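Local coordinates for haloacid dehalogenase-like hydrolase (Salmonella enterica subsp. enterica serovar Typhi, PDB 4EZE), which probably catalyses the magnesium-dependent hydrolysis of O-phosphoserine to serine and phosphate, the last step of serine biosynthesis, at residues F37-L45 against Y86-F96. Sequence-based numbering, arbitrary orientation.
Sequences FQKKLQETL and YLRELSLQWQF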
ATOM      1  N   PHE A  37     -13.855  20.935  12.944  1.00 66.82           N
ATOM      2  CA  PHE A  37     -12.617  20.718  12.217  1.00 48.40           C
ATOM      3  C   PHE A  37     -12.480  21.736  11.095  1.00 52.29           C
ATOM      4  O   PHE A  37     -11.391  22.225  10.786  1.00 55.90           O
ATOM      5  CB  PHE A  37     -12.580  19.288  11.660  1.00 47.29           C
ATOM      6  CG  PHE A  37     -11.416  19.024  10.738  1.00 38.62           C
ATOM      7  CD1 PHE A  37     -10.161  18.750  11.247  1.00 41.85           C
ATOM      8  CD2 PHE A  37     -11.585  19.032   9.363  1.00 38.82           C
ATOM      9  CE1 PHE A  37      -9.094  18.502  10.396  1.00 41.81           C
ATOM     10  CE2 PHE A  37     -10.517  18.793   8.506  1.00 47.62           C
ATOM     11  CZ  PHE A  37      -9.271  18.524   9.029  1.00 44.44           C
ATOM     12  N   GLN A  38     -13.592  22.044  10.459  1.00 53.70           N
ATOM     13  CA  GLN A  38     -13.558  23.042   9.428  1.00 64.91           C
ATOM     14  C   GLN A  38     -13.147  24.376  10.034  1.00 63.23           C
ATOM     15  O   GLN A  38     -12.231  25.041   9.545  1.00 58.69           O
ATOM     16  CB  GLN A  38     -14.925  23.177   8.788  1.00 56.54           C
ATOM     17  CG  GLN A  38     -14.928  24.196   7.672  1.00 56.30           C
ATOM     18  CD  GLN A  38     -16.284  24.304   7.042  1.00 78.09           C
ATOM     19  OE1 GLN A  38     -17.008  23.314   6.936  1.00 95.27           O
ATOM     20  NE2 GLN A  38     -16.650  25.509   6.634  1.00 87.25           N
ATOM     21  N   LYS A  39     -13.830  24.759  11.106  1.00 57.97           N
ATOM     22  CA  LYS A  39     -13.567  26.028  11.773  1.00 67.83           C
ATOM     23  C   LYS A  39     -12.100  26.105  12.134  1.00 72.76           C
ATOM     24  O   LYS A  39     -11.372  27.025  11.735  1.00 66.37           O
ATOM     25  CB  LYS A  39     -14.428  26.135  13.030  1.00 65.07           C
ATOM     26  CG  LYS A  39     -14.478  27.517  13.659  1.00 88.35           C
ATOM     27  CD  LYS A  39     -15.611  27.611  14.675  1.00 95.19           C
ATOM     28  CE  LYS A  39     -15.525  28.885  15.502  1.00100.73           C
ATOM     29  NZ  LYS A  39     -14.150  29.078  16.047  1.00 88.75           N
ATOM     30  N   LYS A  40     -11.665  25.099  12.878  1.00 67.80           N
ATOM     31  CA  LYS A  40     -10.299  25.022  13.359  1.00 62.98           C
ATOM     32  C   LYS A  40      -9.293  25.132  12.220  1.00 55.22           C
ATOM     33  O   LYS A  40      -8.214  25.708  12.373  1.00 72.73           O
ATOM     34  CB  LYS A  40     -10.122  23.700  14.096  1.00 70.16           C
ATOM     35  CG  LYS A  40      -8.853  23.577  14.899  1.00 76.91           C
ATOM     36  CD  LYS A  40      -8.713  22.158  15.414  1.00 83.64           C
ATOM     37  CE  LYS A  40      -7.691  22.098  16.530  1.00 68.63           C
ATOM     38  NZ  LYS A  40      -6.869  20.881  16.334  1.00 64.30           N
ATOM     39  N   LEU A  41      -9.630  24.559  11.070  1.00 50.63           N
ATOM     40  CA  LEU A  41      -8.649  24.469   9.981  1.00 60.03           C
ATOM     41  C   LEU A  41      -8.628  25.744   9.143  1.00 70.58           C
ATOM     42  O   LEU A  41      -7.608  26.088   8.536  1.00 53.88           O
ATOM     43  CB  LEU A  41      -8.910  23.219   9.124  1.00 46.67           C
ATOM     44  CG  LEU A  41      -8.391  22.989   7.694  1.00 49.83           C
ATOM     45  CD1 LEU A  41      -6.956  22.505   7.715  1.00 50.20           C
ATOM     46  CD2 LEU A  41      -9.275  21.958   6.983  1.00 44.37           C
ATOM     47  N   GLN A  42      -9.751  26.453   9.100  1.00 60.43           N
ATOM     48  CA  GLN A  42      -9.760  27.751   8.425  1.00 90.52           C
ATOM     49  C   GLN A  42      -8.826  28.690   9.158  1.00 76.52           C
ATOM     50  O   GLN A  42      -7.960  29.319   8.554  1.00 74.12           O
ATOM     51  CB  GLN A  42     -11.148  28.375   8.405  1.00 58.51           C
ATOM     52  CG  GLN A  42     -12.246  27.428   7.977  1.00128.11           C
ATOM     53  CD  GLN A  42     -13.426  28.177   7.412  1.00128.06           C
ATOM     54  OE1 GLN A  42     -14.558  28.030   7.880  1.00 93.07           O
ATOM     55  NE2 GLN A  42     -13.163  29.007   6.406  1.00 78.76           N
ATOM     56  N   GLU A  43      -9.010  28.773  10.472  1.00 84.55           N
ATOM     57  CA  GLU A  43      -8.204  29.660  11.294  1.00 61.71           C
ATOM     58  C   GLU A  43      -6.714  29.343  11.192  1.00 75.53           C
ATOM     59  O   GLU A  43      -5.887  30.250  11.118  1.00 76.05           O
ATOM     60  CB  GLU A  43      -8.693  29.638  12.743  1.00 65.69           C
ATOM     61  CG  GLU A  43     -10.157  30.042  12.870  1.00 68.29           C
ATOM     62  CD  GLU A  43     -10.706  29.866  14.278  1.00132.06           C
ATOM     63  OE1 GLU A  43     -11.946  29.765  14.424  1.00108.42           O
ATOM     64  OE2 GLU A  43      -9.904  29.827  15.240  1.00126.28           O
ATOM     65  N   THR A  44      -6.366  28.061  11.149  1.00 79.66           N
ATOM     66  CA  THR A  44      -4.955  27.700  11.071  1.00 76.39           C
ATOM     67  C   THR A  44      -4.385  27.890   9.672  1.00 70.00           C
ATOM     68  O   THR A  44      -3.207  28.194   9.512  1.00114.52           O
ATOM     69  CB  THR A  44      -4.709  26.255  11.532  1.00 57.89           C
ATOM     70  OG1 THR A  44      -5.267  26.084  12.836  1.00 60.84           O
ATOM     71  CG2 THR A  44      -3.186  25.942  11.570  1.00 47.70           C
ATOM     72  N   LEU A  45      -5.224  27.692   8.662  1.00 70.24           N
ATOM     73  CA  LEU A  45      -4.810  27.877   7.279  1.00 77.24           C
ATOM     74  C   LEU A  45      -4.806  29.348   6.860  1.00 99.13           C
ATOM     75  O   LEU A  45      -3.982  29.741   6.033  1.00101.10           O
ATOM     76  CB  LEU A  45      -5.715  27.082   6.333  1.00 81.72           C
ATOM     77  CG  LEU A  45      -5.418  25.602   6.079  1.00 75.62           C
ATOM     78  CD1 LEU A  45      -5.978  25.225   4.711  1.00 78.09           C
ATOM     79  CD2 LEU A  45      -3.925  25.272   6.169  1.00 52.26           C
ATOM     80  N   TYR A  86       3.335  21.646   5.258  1.00 48.27           N
ATOM     81  CA  TYR A  86       2.579  22.156   6.400  1.00 52.68           C
ATOM     82  C   TYR A  86       1.266  21.379   6.619  1.00 68.88           C
ATOM     83  O   TYR A  86       0.892  21.067   7.751  1.00 51.01           O
ATOM     84  CB  TYR A  86       2.341  23.670   6.263  1.00 52.10           C
ATOM     85  CG  TYR A  86       1.583  24.313   7.432  1.00 63.34           C
ATOM     86  CD1 TYR A  86       2.190  24.474   8.672  1.00 84.31           C
ATOM     87  CD2 TYR A  86       0.269  24.770   7.289  1.00 82.99           C
ATOM     88  CE1 TYR A  86       1.518  25.056   9.734  1.00 53.86           C
ATOM     89  CE2 TYR A  86      -0.412  25.362   8.352  1.00 61.02           C
ATOM     90  CZ  TYR A  86       0.227  25.503   9.572  1.00 70.38           C
ATOM     91  OH  TYR A  86      -0.410  26.073  10.650  1.00 79.85           O
ATOM     92  N   LEU A  87       0.558  21.059   5.541  1.00 54.54           N
ATOM     93  CA  LEU A  87      -0.682  20.299   5.695  1.00 42.66           C
ATOM     94  C   LEU A  87      -0.387  18.928   6.370  1.00 34.51           C
ATOM     95  O   LEU A  87      -1.009  18.543   7.375  1.00 43.07           O
ATOM     96  CB  LEU A  87      -1.353  20.138   4.332  1.00 46.12           C
ATOM     97  CG  LEU A  87      -2.822  19.696   4.355  1.00 58.74           C
ATOM     98  CD1 LEU A  87      -3.646  20.527   5.314  1.00 46.87           C
ATOM     99  CD2 LEU A  87      -3.429  19.757   2.966  1.00 61.93           C
ATOM    100  N   ARG A  88       0.610  18.243   5.836  1.00 36.37           N
ATOM    101  CA  ARG A  88       1.063  16.960   6.332  1.00 47.91           C
ATOM    102  C   ARG A  88       1.447  17.023   7.802  1.00 58.57           C
ATOM    103  O   ARG A  88       0.987  16.217   8.592  1.00 47.36           O
ATOM    104  CB  ARG A  88       2.256  16.462   5.512  1.00 38.30           C
ATOM    105  CG  ARG A  88       2.793  15.098   5.997  1.00 46.58           C
ATOM    106  CD  ARG A  88       1.683  14.032   5.988  1.00 45.36           C
ATOM    107  NE  ARG A  88       1.265  13.688   4.619  1.00 44.03           N
ATOM    108  CZ  ARG A  88       0.087  13.148   4.268  1.00 51.84           C
ATOM    109  NH1 ARG A  88      -0.869  12.888   5.174  1.00 36.18           N
ATOM    110  NH2 ARG A  88      -0.140  12.877   2.980  1.00 39.77           N
ATOM    111  N   GLU A  89       2.289  17.975   8.177  1.00 47.24           N
ATOM    112  CA  GLU A  89       2.692  18.079   9.575  1.00 62.13           C
ATOM    113  C   GLU A  89       1.469  18.273  10.473  1.00 40.28           C
ATOM    114  O   GLU A  89       1.366  17.726  11.581  1.00 55.29           O
ATOM    115  CB  GLU A  89       3.670  19.244   9.760  1.00 64.43           C
ATOM    116  CG  GLU A  89       3.680  19.832  11.172  1.00 64.40           C
ATOM    117  CD  GLU A  89       4.488  21.126  11.260  1.00117.78           C
ATOM    118  OE1 GLU A  89       5.581  21.201  10.660  1.00 76.35           O
ATOM    119  OE2 GLU A  89       4.037  22.078  11.931  1.00 73.40           O
ATOM    120  N   LEU A  90       0.545  19.074   9.975  1.00 45.08           N
ATOM    121  CA  LEU A  90      -0.684  19.387  10.676  1.00 41.45           C
ATOM    122  C   LEU A  90      -1.563  18.164  10.803  1.00 44.72           C
ATOM    123  O   LEU A  90      -2.312  18.011  11.776  1.00 48.85           O
ATOM    124  CB  LEU A  90      -1.421  20.456   9.889  1.00 51.89           C
ATOM    125  CG  LEU A  90      -2.563  21.189  10.564  1.00 59.34           C
ATOM    126  CD1 LEU A  90      -2.092  21.775  11.882  1.00 86.60           C
ATOM    127  CD2 LEU A  90      -2.998  22.300   9.631  1.00 52.32           C
ATOM    128  N   SER A  91      -1.492  17.294   9.808  1.00 49.25           N
ATOM    129  CA  SER A  91      -2.386  16.148   9.799  1.00 44.44           C
ATOM    130  C   SER A  91      -1.854  15.166  10.806  1.00 44.42           C
ATOM    131  O   SER A  91      -2.608  14.364  11.356  1.00 43.52           O
ATOM    132  CB  SER A  91      -2.428  15.502   8.421  1.00 36.91           C
ATOM    133  OG  SER A  91      -1.240  14.759   8.157  1.00 42.00           O
ATOM    134  N   LEU A  92      -0.546  15.217  11.048  1.00 44.84           N
ATOM    135  CA  LEU A  92       0.062  14.319  12.033  1.00 41.55           C
ATOM    136  C   LEU A  92      -0.164  14.844  13.454  1.00 41.10           C
ATOM    137  O   LEU A  92      -0.246  14.081  14.403  1.00 57.53           O
ATOM    138  CB  LEU A  92       1.552  14.090  11.752  1.00 48.35           C
ATOM    139  CG  LEU A  92       1.952  13.442  10.417  1.00 58.94           C
ATOM    140  CD1 LEU A  92       3.440  13.118  10.467  1.00 57.27           C
ATOM    141  CD2 LEU A  92       1.138  12.194  10.089  1.00 53.00           C
ATOM    142  N   GLN A  93      -0.325  16.150  13.601  1.00 49.00           N
ATOM    143  CA  GLN A  93      -0.511  16.702  14.938  1.00 50.26           C
ATOM    144  C   GLN A  93      -1.964  16.612  15.331  1.00 49.50           C
ATOM    145  O   GLN A  93      -2.289  16.330  16.483  1.00 58.31           O
ATOM    146  CB  GLN A  93      -0.039  18.163  14.995  1.00 47.11           C
ATOM    147  CG  GLN A  93       0.838  18.485  16.183  1.00102.95           C
ATOM    148  CD  GLN A  93       1.557  19.801  16.000  1.00121.95           C
ATOM    149  OE1 GLN A  93       1.003  20.745  15.436  1.00 88.26           O
ATOM    150  NE2 GLN A  93       2.798  19.868  16.467  1.00148.41           N
ATOM    151  N   TRP A  94      -2.864  16.863  14.386  1.00 52.10           N
ATOM    152  CA  TRP A  94      -4.278  16.694  14.716  1.00 40.91           C
ATOM    153  C   TRP A  94      -4.795  15.314  14.340  1.00 48.10           C
ATOM    154  O   TRP A  94      -5.978  15.029  14.539  1.00 44.11           O
ATOM    155  CB  TRP A  94      -5.166  17.726  13.999  1.00 44.39           C
ATOM    156  CG  TRP A  94      -4.743  19.133  14.151  1.00 79.07           C
ATOM    157  CD1 TRP A  94      -3.730  19.608  14.925  1.00 54.82           C
ATOM    158  CD2 TRP A  94      -5.354  20.273  13.534  1.00 59.61           C
ATOM    159  NE1 TRP A  94      -3.660  20.976  14.812  1.00 68.61           N
ATOM    160  CE2 TRP A  94      -4.653  21.407  13.969  1.00 77.41           C
ATOM    161  CE3 TRP A  94      -6.425  20.440  12.653  1.00 46.98           C
ATOM    162  CZ2 TRP A  94      -4.986  22.691  13.551  1.00 74.37           C
ATOM    163  CZ3 TRP A  94      -6.757  21.717  12.243  1.00 63.14           C
ATOM    164  CH2 TRP A  94      -6.043  22.823  12.692  1.00 64.41           C
ATOM    165  N   GLN A  95      -3.934  14.488  13.750  1.00 48.03           N
ATOM    166  CA  GLN A  95      -4.317  13.137  13.336  1.00 55.56           C
ATOM    167  C   GLN A  95      -5.511  13.105  12.412  1.00 57.27           C
ATOM    168  O   GLN A  95      -6.572  12.642  12.792  1.00 40.43           O
ATOM    169  CB  GLN A  95      -4.544  12.241  14.557  1.00 41.50           C
ATOM    170  CG  GLN A  95      -3.209  11.990  15.275  1.00 43.59           C
ATOM    171  CD  GLN A  95      -3.242  10.996  16.418  1.00 71.09           C
ATOM    172  OE1 GLN A  95      -4.305  10.592  16.916  1.00 49.05           O
ATOM    173  NE2 GLN A  95      -2.047  10.604  16.861  1.00 42.67           N
ATOM    174  N   PHE A  96      -5.350  13.594  11.186  1.00 43.03           N
ATOM    175  CA  PHE A  96      -6.376  13.338  10.198  1.00 39.44           C
ATOM    176  C   PHE A  96      -5.664  12.886   8.955  1.00 40.15           C
ATOM    177  O   PHE A  96      -4.452  13.080   8.809  1.00 54.76           O
ATOM    178  CB  PHE A  96      -7.255  14.580   9.923  1.00 41.84           C
ATOM    179  CG  PHE A  96      -6.480  15.762   9.462  1.00 40.09           C
ATOM    180  CD1 PHE A  96      -6.145  15.910   8.119  1.00 30.70           C
ATOM    181  CD2 PHE A  96      -6.026  16.703  10.375  1.00 50.36           C
ATOM    182  CE1 PHE A  96      -5.385  16.995   7.682  1.00 46.86           C
ATOM    183  CE2 PHE A  96      -5.286  17.792   9.952  1.00 35.72           C
ATOM    184  CZ  PHE A  96      -4.964  17.942   8.606  1.00 35.69           C
TER
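K40 and W94 make the cation-pi contact at the heart of this pair, a worked example of how long side chains can join two widely separated helices. The helices lie in a ferredoxin-like βαββαβ unit, where 34-45 and 81-93 share one face of a four-stranded antiparallel sheet; the two segments run roughly antiparallel (140°), their axes coming no closer than 12.5 Å. K40 NZ sits 3.2 Å from the centroid of the five-membered ring of W94, only 12° off its normal, while K40 CD makes a CH-pi contact with the six-membered ring. Such coverage follows from the lysine torsions: CG is anti to the backbone N (chi1 -168°) and the chain stays extended until its final bend, laying methylenes and ammonium along one indole face. L90 CD1 packs under the opposite face, toward the rim, so the indole is sandwiched between a neighbour from each helix. At the indole edge lie T44 OG1, 3.4 Å from W94 CH2, and L41, whose CA approaches W94 CZ3 near the ring plane.

Beside W94, F37 directs its edge into the face of F96 in a T-shaped pair, with CE1 of F37 3.6 Å from CD2 of F96; the other face of F96 rests against S91 CA of its own segment. Toward the other end, L45 CD2 meets the edge of the Y86 ring at CE2, 4.1 Å away. The sheet underlies this layer: L41 and L87 both touch F28 of the inner strand 23-29, and F37 reaches L70 of strand 67-75. One polar group at the indole edge is secured within its own helix: T44 OG1 donates to K40 O at 3.0 Å, and T44 N bonds to that carbonyl oxygen from the opposite face of its plane.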